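Local coordinates for protein ATP-dependent protease (Xanthomonas campestris pv. campestris, PDB 7CAY) that probably binds protein substrates, as the N-terminal domain of Lon proteases does, at residues 130-135 / 155-160; 176-179 / 183-186. One frame throughout, in Å; residues are numbered along the deposited sequence.

How the contacts relate
Both contacts belong to the helical part of this Lon N-terminal-like chain, and they follow one another in sequence: 130-135 / 155-160 is complete before 176-179 / 183-186 begins. Their centres lie about 14 Å apart. Helix 154-164 joins them, since helix 126-134 packs on it in contact 1 and helix 181-190, which carries one half of contact 2, packs on it as well. Trp159 and Ala155 of contact 1 pack on the side chain of Arg184, while Gly158 CA comes within 3.6 Å of Leu185 CD2. Contact 1 is apolar; contact 2 is largely polar and ties a helix-helix turn.

Contact 1: residues 130-135 / 155-160; sequences TVLERM and AWVGWR
Leu132 reaches across from helix 126-134 and sets CD2 among Val157, Trp156 and Arg160 of helix 154-164, with CD1 against Arg160. The contact joins two helices of the helical part that follows the strands in this Lon substrate-binding-type domain. The short helical segments cross at 54°, with 10.3 Å between their axes, and no hydrogen bond joins them.

The apolar contacts all run through this one leucine. Its CG stands anti to the backbone N (chi1 172°), which carries the methyls over to the second helix. CD2 does most of the touching: it lies 3.6 Å from Val157 CG2, and 3.9 Å from Trp156 CZ3, approaching the indole obliquely. The aliphatic start of Arg160 completes the seat, its CB 3.7 Å from Leu132 CD2 and 3.8 Å from Leu132 CD1.

Within the second helix, Arg160 CG lies 3.5 Å above one face of the Trp156 ring, displaced toward its rim. Bends at chi2 and chi3 then turn the guanidinium away from Leu132, to the carbonyl of Pro19 through NH1 and to Glu163 through NH2.

Leu132 also meets Leu161, one turn after Val157. Helix 154-164 thus touches helix 126-134 through Val157 and Leu161, and helix 181-190 through Val157 on Leu185.

Contact 2: residues 176-179 / 183-186; sequences LQED and RRLE
Glu178 is where the backbone leaves helix 169-177, and its CA comes within 6.0 Å of that of Arg184 as the chain turns into helix 181-190. This is a tight corner between consecutive helices 169-177 and 181-190, in the helical part of the Lon N-terminal-like fold.

The Glu178 side chain crosses to the second helix with CG anti to the backbone N (chi1 -180°), then bends at chi2 to bring its carboxylate beside Arg183. The two side chains cross at about a right angle, and the carboxylate and guanidinium planes are 74° apart. The opposite charges of Glu178 and Arg183 lie together here, but Glu178 OE2 and Arg183 NH1 are modelled too close to each other for a salt bridge between them to be relied on.

Arg184 runs obliquely across Glu178. Its CG packs 3.9 Å from both CB and CG of Glu178, and a bend at chi3 swings the guanidinium toward the turn backbone; its far end continues toward helix 154-164. Asp179 starts away from the second helix; its carboxylate forms salt bridges with Arg92 and Arg94 of strand 83-100 and so ties the corner to the sheet.

The turn is closed by Arg184 NE, which donates to Glu178 O at 3.0 Å with an N-H...O angle of 154°, coming from above the carbonyl plane.

Contact 1: residues 130-135 / 155-160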
ATOM      1  N   THR A 130      19.553   1.053 -12.677  1.00 86.56           N
ATOM      2  CA  THR A 130      20.610   0.050 -12.747  1.00 87.41           C
ATOM      3  C   THR A 130      20.873  -0.571 -11.379  1.00 88.47           C
ATOM      4  O   THR A 130      21.167  -1.769 -11.281  1.00 86.64           O
ATOM      5  CB  THR A 130      21.888   0.673 -13.308  1.00 90.01           C
ATOM      6  OG1 THR A 130      21.578   1.414 -14.494  1.00 90.35           O
ATOM      7  CG2 THR A 130      22.903  -0.408 -13.646  1.00 91.56           C
ATOM      8  N   VAL A 131      20.771   0.226 -10.312  1.00 88.35           N
ATOM      9  CA  VAL A 131      20.969  -0.312  -8.970  1.00 87.31           C
ATOM     10  C   VAL A 131      19.797  -1.203  -8.569  1.00 85.06           C
ATOM     11  O   VAL A 131      19.959  -2.135  -7.770  1.00 84.51           O
ATOM     12  CB  VAL A 131      21.195   0.836  -7.965  1.00 86.25           C
ATOM     13  CG1 VAL A 131      20.028   1.809  -7.987  1.00 84.49           C
ATOM     14  CG2 VAL A 131      21.422   0.296  -6.556  1.00 84.77           C
ATOM     15  N   LEU A 132      18.608  -0.952  -9.123  1.00 83.59           N
ATOM     16  CA  LEU A 132      17.466  -1.817  -8.839  1.00 79.18           C
ATOM     17  C   LEU A 132      17.617  -3.169  -9.525  1.00 82.10           C
ATOM     18  O   LEU A 132      17.401  -4.218  -8.904  1.00 81.52           O
ATOM     19  CB  LEU A 132      16.167  -1.142  -9.275  1.00 76.14           C
ATOM     20  CG  LEU A 132      14.928  -2.040  -9.206  1.00 72.00           C
ATOM     21  CD1 LEU A 132      14.616  -2.445  -7.770  1.00 70.09           C
ATOM     22  CD2 LEU A 132      13.727  -1.369  -9.849  1.00 71.97           C
ATOM     23  N   GLU A 133      17.985  -3.164 -10.811  1.00 85.76           N
ATOM     24  CA  GLU A 133      18.132  -4.417 -11.548  1.00 87.52           C
ATOM     25  C   GLU A 133      19.172  -5.330 -10.910  1.00 88.15           C
ATOM     26  O   GLU A 133      19.015  -6.556 -10.932  1.00 87.79           O
ATOM     27  CB  GLU A 133      18.490  -4.133 -13.009  1.00 90.51           C
ATOM     28  CG  GLU A 133      18.861  -5.379 -13.803  1.00 94.10           C
ATOM     29  CD  GLU A 133      18.866  -5.155 -15.304  1.00 97.60           C
ATOM     30  OE1 GLU A 133      19.088  -4.006 -15.743  1.00 98.21           O
ATOM     31  OE2 GLU A 133      18.640  -6.135 -16.045  1.00 99.86           O
ATOM     32  N   ARG A 134      20.228  -4.757 -10.326  1.00 85.47           N
ATOM     33  CA  ARG A 134      21.229  -5.573  -9.648  1.00 91.82           C
ATOM     34  C   ARG A 134      20.621  -6.336  -8.478  1.00 89.79           C
ATOM     35  O   ARG A 134      20.924  -7.517  -8.271  1.00 90.70           O
ATOM     36  CB  ARG A 134      22.385  -4.695  -9.172  1.00 93.43           C
ATOM     37  N   MET A 135      19.755  -5.682  -7.708  1.00 93.75           N
ATOM     38  CA  MET A 135      19.146  -6.320  -6.549  1.00 90.14           C
ATOM     39  C   MET A 135      18.235  -7.461  -6.987  1.00 92.16           C
ATOM     40  O   MET A 135      17.418  -7.307  -7.901  1.00 89.84           O
ATOM     41  CB  MET A 135      18.363  -5.293  -5.732  1.00 85.17           C
ATOM     42  CG  MET A 135      19.201  -4.122  -5.232  1.00 83.41           C
ATOM     43  SD  MET A 135      18.272  -2.945  -4.224  1.00 79.13           S
ATOM     44  CE  MET A 135      19.572  -1.798  -3.767  1.00 80.05           C
ATOM     45  N   ALA A 155       7.679   5.367 -12.028  1.00 74.53           N
ATOM     46  CA  ALA A 155       6.862   4.945 -10.898  1.00 70.73           C
ATOM     47  C   ALA A 155       7.153   3.505 -10.503  1.00 70.62           C
ATOM     48  O   ALA A 155       7.072   3.159  -9.320  1.00 69.47           O
ATOM     49  CB  ALA A 155       5.379   5.118 -11.224  1.00 70.17           C
ATOM     50  N   TRP A 156       7.505   2.654 -11.469  1.00 71.57           N
ATOM     51  CA  TRP A 156       7.753   1.251 -11.153  1.00 71.43           C
ATOM     52  C   TRP A 156       9.074   1.079 -10.412  1.00 70.36           C
ATOM     53  O   TRP A 156       9.128   0.416  -9.370  1.00 68.41           O
ATOM     54  CB  TRP A 156       7.734   0.408 -12.430  1.00 74.36           C
ATOM     55  CG  TRP A 156       7.606  -1.053 -12.140  1.00 73.95           C
ATOM     56  CD1 TRP A 156       6.450  -1.757 -11.974  1.00 72.73           C
ATOM     57  CD2 TRP A 156       8.676  -1.988 -11.958  1.00 74.74           C
ATOM     58  NE1 TRP A 156       6.731  -3.075 -11.710  1.00 72.63           N
ATOM     59  CE2 TRP A 156       8.092  -3.243 -11.695  1.00 73.89           C
ATOM     60  CE3 TRP A 156      10.069  -1.889 -11.999  1.00 76.15           C
ATOM     61  CZ2 TRP A 156       8.852  -4.387 -11.470  1.00 74.89           C
ATOM     62  CZ3 TRP A 156      10.823  -3.026 -11.779  1.00 76.82           C
ATOM     63  CH2 TRP A 156      10.213  -4.258 -11.517  1.00 76.37           C
ATOM     64  N   VAL A 157      10.153   1.667 -10.935  1.00 72.47           N
ATOM     65  CA  VAL A 157      11.443   1.590 -10.255  1.00 71.73           C
ATOM     66  C   VAL A 157      11.371   2.280  -8.899  1.00 68.49           C
ATOM     67  O   VAL A 157      12.080   1.899  -7.959  1.00 66.92           O
ATOM     68  CB  VAL A 157      12.559   2.182 -11.147  1.00 75.02           C
ATOM     69  CG1 VAL A 157      12.229   3.606 -11.557  1.00 75.89           C
ATOM     70  CG2 VAL A 157      13.908   2.134 -10.443  1.00 74.92           C
ATOM     71  N   GLY A 158      10.499   3.280  -8.765  1.00 70.41           N
ATOM     72  CA  GLY A 158      10.354   3.956  -7.486  1.00 68.18           C
ATOM     73  C   GLY A 158       9.700   3.079  -6.436  1.00 64.92           C
ATOM     74  O   GLY A 158      10.190   2.971  -5.307  1.00 64.37           O
ATOM     75  N   TRP A 159       8.583   2.437  -6.791  1.00 66.37           N
ATOM     76  CA  TRP A 159       7.915   1.547  -5.850  1.00 64.44           C
ATOM     77  C   TRP A 159       8.745   0.312  -5.522  1.00 67.16           C
ATOM     78  O   TRP A 159       8.550  -0.282  -4.458  1.00 66.23           O
ATOM     79  CB  TRP A 159       6.550   1.115  -6.396  1.00 63.75           C
ATOM     80  CG  TRP A 159       5.529   2.224  -6.525  1.00 63.10           C
ATOM     81  CD1 TRP A 159       4.725   2.472  -7.600  1.00 64.66           C
ATOM     82  CD2 TRP A 159       5.199   3.218  -5.542  1.00 60.97           C
ATOM     83  NE1 TRP A 159       3.922   3.558  -7.352  1.00 63.91           N
ATOM     84  CE2 TRP A 159       4.192   4.034  -6.096  1.00 61.40           C
ATOM     85  CE3 TRP A 159       5.659   3.498  -4.249  1.00 57.52           C
ATOM     86  CZ2 TRP A 159       3.636   5.108  -5.403  1.00 59.23           C
ATOM     87  CZ3 TRP A 159       5.112   4.567  -3.570  1.00 56.04           C
ATOM     88  CH2 TRP A 159       4.110   5.359  -4.145  1.00 56.86           C
ATOM     89  N   ARG A 160       9.662  -0.089  -6.403  1.00 64.24           N
ATOM     90  CA  ARG A 160      10.425  -1.312  -6.172  1.00 65.94           C
ATOM     91  C   ARG A 160      11.631  -1.059  -5.275  1.00 64.25           C
ATOM     92  O   ARG A 160      11.887  -1.827  -4.339  1.00 62.77           O
ATOM     93  CB  ARG A 160      10.863  -1.921  -7.505  1.00 70.31           C
ATOM     94  CG  ARG A 160       9.712  -2.460  -8.337  1.00 71.86           C
ATOM     95  CD  ARG A 160       8.965  -3.568  -7.611  1.00 71.47           C
ATOM     96  NE  ARG A 160       7.521  -3.371  -7.678  1.00 72.08           N
ATOM     97  CZ  ARG A 160       6.792  -2.865  -6.688  1.00 72.26           C
ATOM     98  NH1 ARG A 160       5.483  -2.716  -6.835  1.00 72.63           N
ATOM     99  NH2 ARG A 160       7.369  -2.515  -5.547  1.00 71.57           N
TER

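Contact 2: residues 176-179 / 183-186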
ATOM      1  N   LEU A 176       4.700   7.222  -0.217  1.00 55.70           N
ATOM      2  CA  LEU A 176       3.295   6.988  -0.535  1.00 57.48           C
ATOM      3  C   LEU A 176       2.540   8.304  -0.699  1.00 60.57           C
ATOM      4  O   LEU A 176       1.701   8.439  -1.598  1.00 59.89           O
ATOM      5  CB  LEU A 176       2.651   6.125   0.555  1.00 54.15           C
ATOM      6  CG  LEU A 176       1.292   5.485   0.255  1.00 51.71           C
ATOM      7  CD1 LEU A 176       1.444   4.344  -0.745  1.00 51.55           C
ATOM      8  CD2 LEU A 176       0.624   5.004   1.537  1.00 49.46           C
ATOM      9  N   GLN A 177       2.834   9.289   0.156  1.00 60.73           N
ATOM     10  CA  GLN A 177       2.162  10.583   0.066  1.00 62.21           C
ATOM     11  C   GLN A 177       2.533  11.333  -1.207  1.00 64.81           C
ATOM     12  O   GLN A 177       1.697  12.053  -1.764  1.00 66.90           O
ATOM     13  CB  GLN A 177       2.496  11.434   1.292  1.00 61.74           C
ATOM     14  N   GLU A 178       3.770  11.183  -1.676  1.00 62.29           N
ATOM     15  CA  GLU A 178       4.210  11.871  -2.884  1.00 64.53           C
ATOM     16  C   GLU A 178       3.507  11.282  -4.102  1.00 64.59           C
ATOM     17  O   GLU A 178       3.649  10.090  -4.392  1.00 63.95           O
ATOM     18  CB  GLU A 178       5.725  11.758  -3.035  1.00 64.07           C
ATOM     19  CG  GLU A 178       6.273  12.454  -4.269  1.00 65.84           C
ATOM     20  CD  GLU A 178       6.112  13.958  -4.206  1.00 66.26           C
ATOM     21  OE1 GLU A 178       6.820  14.598  -3.403  1.00 65.65           O
ATOM     22  OE2 GLU A 178       5.266  14.498  -4.949  1.00 67.02           O
ATOM     23  N   ASP A 179       2.761  12.117  -4.824  1.00 65.53           N
ATOM     24  CA  ASP A 179       1.968  11.665  -5.960  1.00 67.82           C
ATOM     25  C   ASP A 179       2.674  11.845  -7.301  1.00 69.51           C
ATOM     26  O   ASP A 179       2.044  11.656  -8.347  1.00 71.73           O
ATOM     27  CB  ASP A 179       0.617  12.388  -5.982  1.00 70.22           C
ATOM     28  CG  ASP A 179      -0.253  12.034  -4.786  1.00 69.74           C
ATOM     29  OD1 ASP A 179      -0.026  10.965  -4.176  1.00 68.02           O
ATOM     30  OD2 ASP A 179      -1.166  12.824  -4.458  1.00 70.93           O
ATOM     31  N   ARG A 183       9.580  13.145  -8.407  1.00 71.21           N
ATOM     32  CA  ARG A 183       9.889  13.684  -7.086  1.00 69.87           C
ATOM     33  C   ARG A 183       9.964  12.577  -6.046  1.00 65.02           C
ATOM     34  O   ARG A 183      10.653  12.724  -5.030  1.00 63.91           O
ATOM     35  CB  ARG A 183       8.855  14.736  -6.682  1.00 70.76           C
ATOM     36  CG  ARG A 183       9.381  16.162  -6.765  1.00 74.03           C
ATOM     37  CD  ARG A 183       8.360  17.189  -6.292  1.00 75.41           C
ATOM     38  NE  ARG A 183       7.285  17.391  -7.259  1.00 78.42           N
ATOM     39  CZ  ARG A 183       6.012  17.073  -7.043  1.00 78.78           C
ATOM     40  NH1 ARG A 183       5.647  16.544  -5.883  1.00 76.98           N
ATOM     41  NH2 ARG A 183       5.104  17.294  -7.984  1.00 80.78           N
ATOM     42  N   ARG A 184       9.266  11.464  -6.284  1.00 66.41           N
ATOM     43  CA  ARG A 184       9.414  10.292  -5.428  1.00 63.98           C
ATOM     44  C   ARG A 184      10.834   9.747  -5.501  1.00 65.23           C
ATOM     45  O   ARG A 184      11.462   9.469  -4.473  1.00 63.04           O
ATOM     46  CB  ARG A 184       8.401   9.223  -5.836  1.00 63.95           C
ATOM     47  CG  ARG A 184       7.499   8.742  -4.714  1.00 62.69           C
ATOM     48  CD  ARG A 184       6.555   7.663  -5.215  1.00 62.90           C
ATOM     49  NE  ARG A 184       5.393   8.218  -5.904  1.00 63.69           N
ATOM     50  CZ  ARG A 184       4.849   7.689  -6.996  1.00 64.31           C
ATOM     51  NH1 ARG A 184       5.376   6.598  -7.538  1.00 64.39           N
ATOM     52  NH2 ARG A 184       3.786   8.257  -7.552  1.00 65.00           N
ATOM     53  N   LEU A 185      11.362   9.601  -6.719  1.00 67.41           N
ATOM     54  CA  LEU A 185      12.731   9.129  -6.893  1.00 69.10           C
ATOM     55  C   LEU A 185      13.762  10.148  -6.428  1.00 69.54           C
ATOM     56  O   LEU A 185      14.887   9.762  -6.093  1.00 69.11           O
ATOM     57  CB  LEU A 185      12.975   8.768  -8.360  1.00 71.07           C
ATOM     58  CG  LEU A 185      12.296   7.487  -8.852  1.00 70.46           C
ATOM     59  CD1 LEU A 185      12.227   7.461 -10.371  1.00 72.90           C
ATOM     60  CD2 LEU A 185      13.034   6.262  -8.332  1.00 69.36           C
ATOM     61  N   GLU A 186      13.407  11.434  -6.394  1.00 67.80           N
ATOM     62  CA  GLU A 186      14.362  12.446  -5.953  1.00 69.73           C
ATOM     63  C   GLU A 186      14.593  12.367  -4.448  1.00 68.44           C
ATOM     64  O   GLU A 186      15.724  12.539  -3.980  1.00 68.07           O
ATOM     65  CB  GLU A 186      13.878  13.839  -6.360  1.00 72.07           C
ATOM     66  CG  GLU A 186      14.942  14.926  -6.261  1.00 74.93           C
ATOM     67  CD  GLU A 186      16.059  14.750  -7.277  1.00 78.53           C
ATOM     68  OE1 GLU A 186      15.803  14.925  -8.489  1.00 80.52           O
ATOM     69  OE2 GLU A 186      17.193  14.433  -6.861  1.00 79.12           O
TER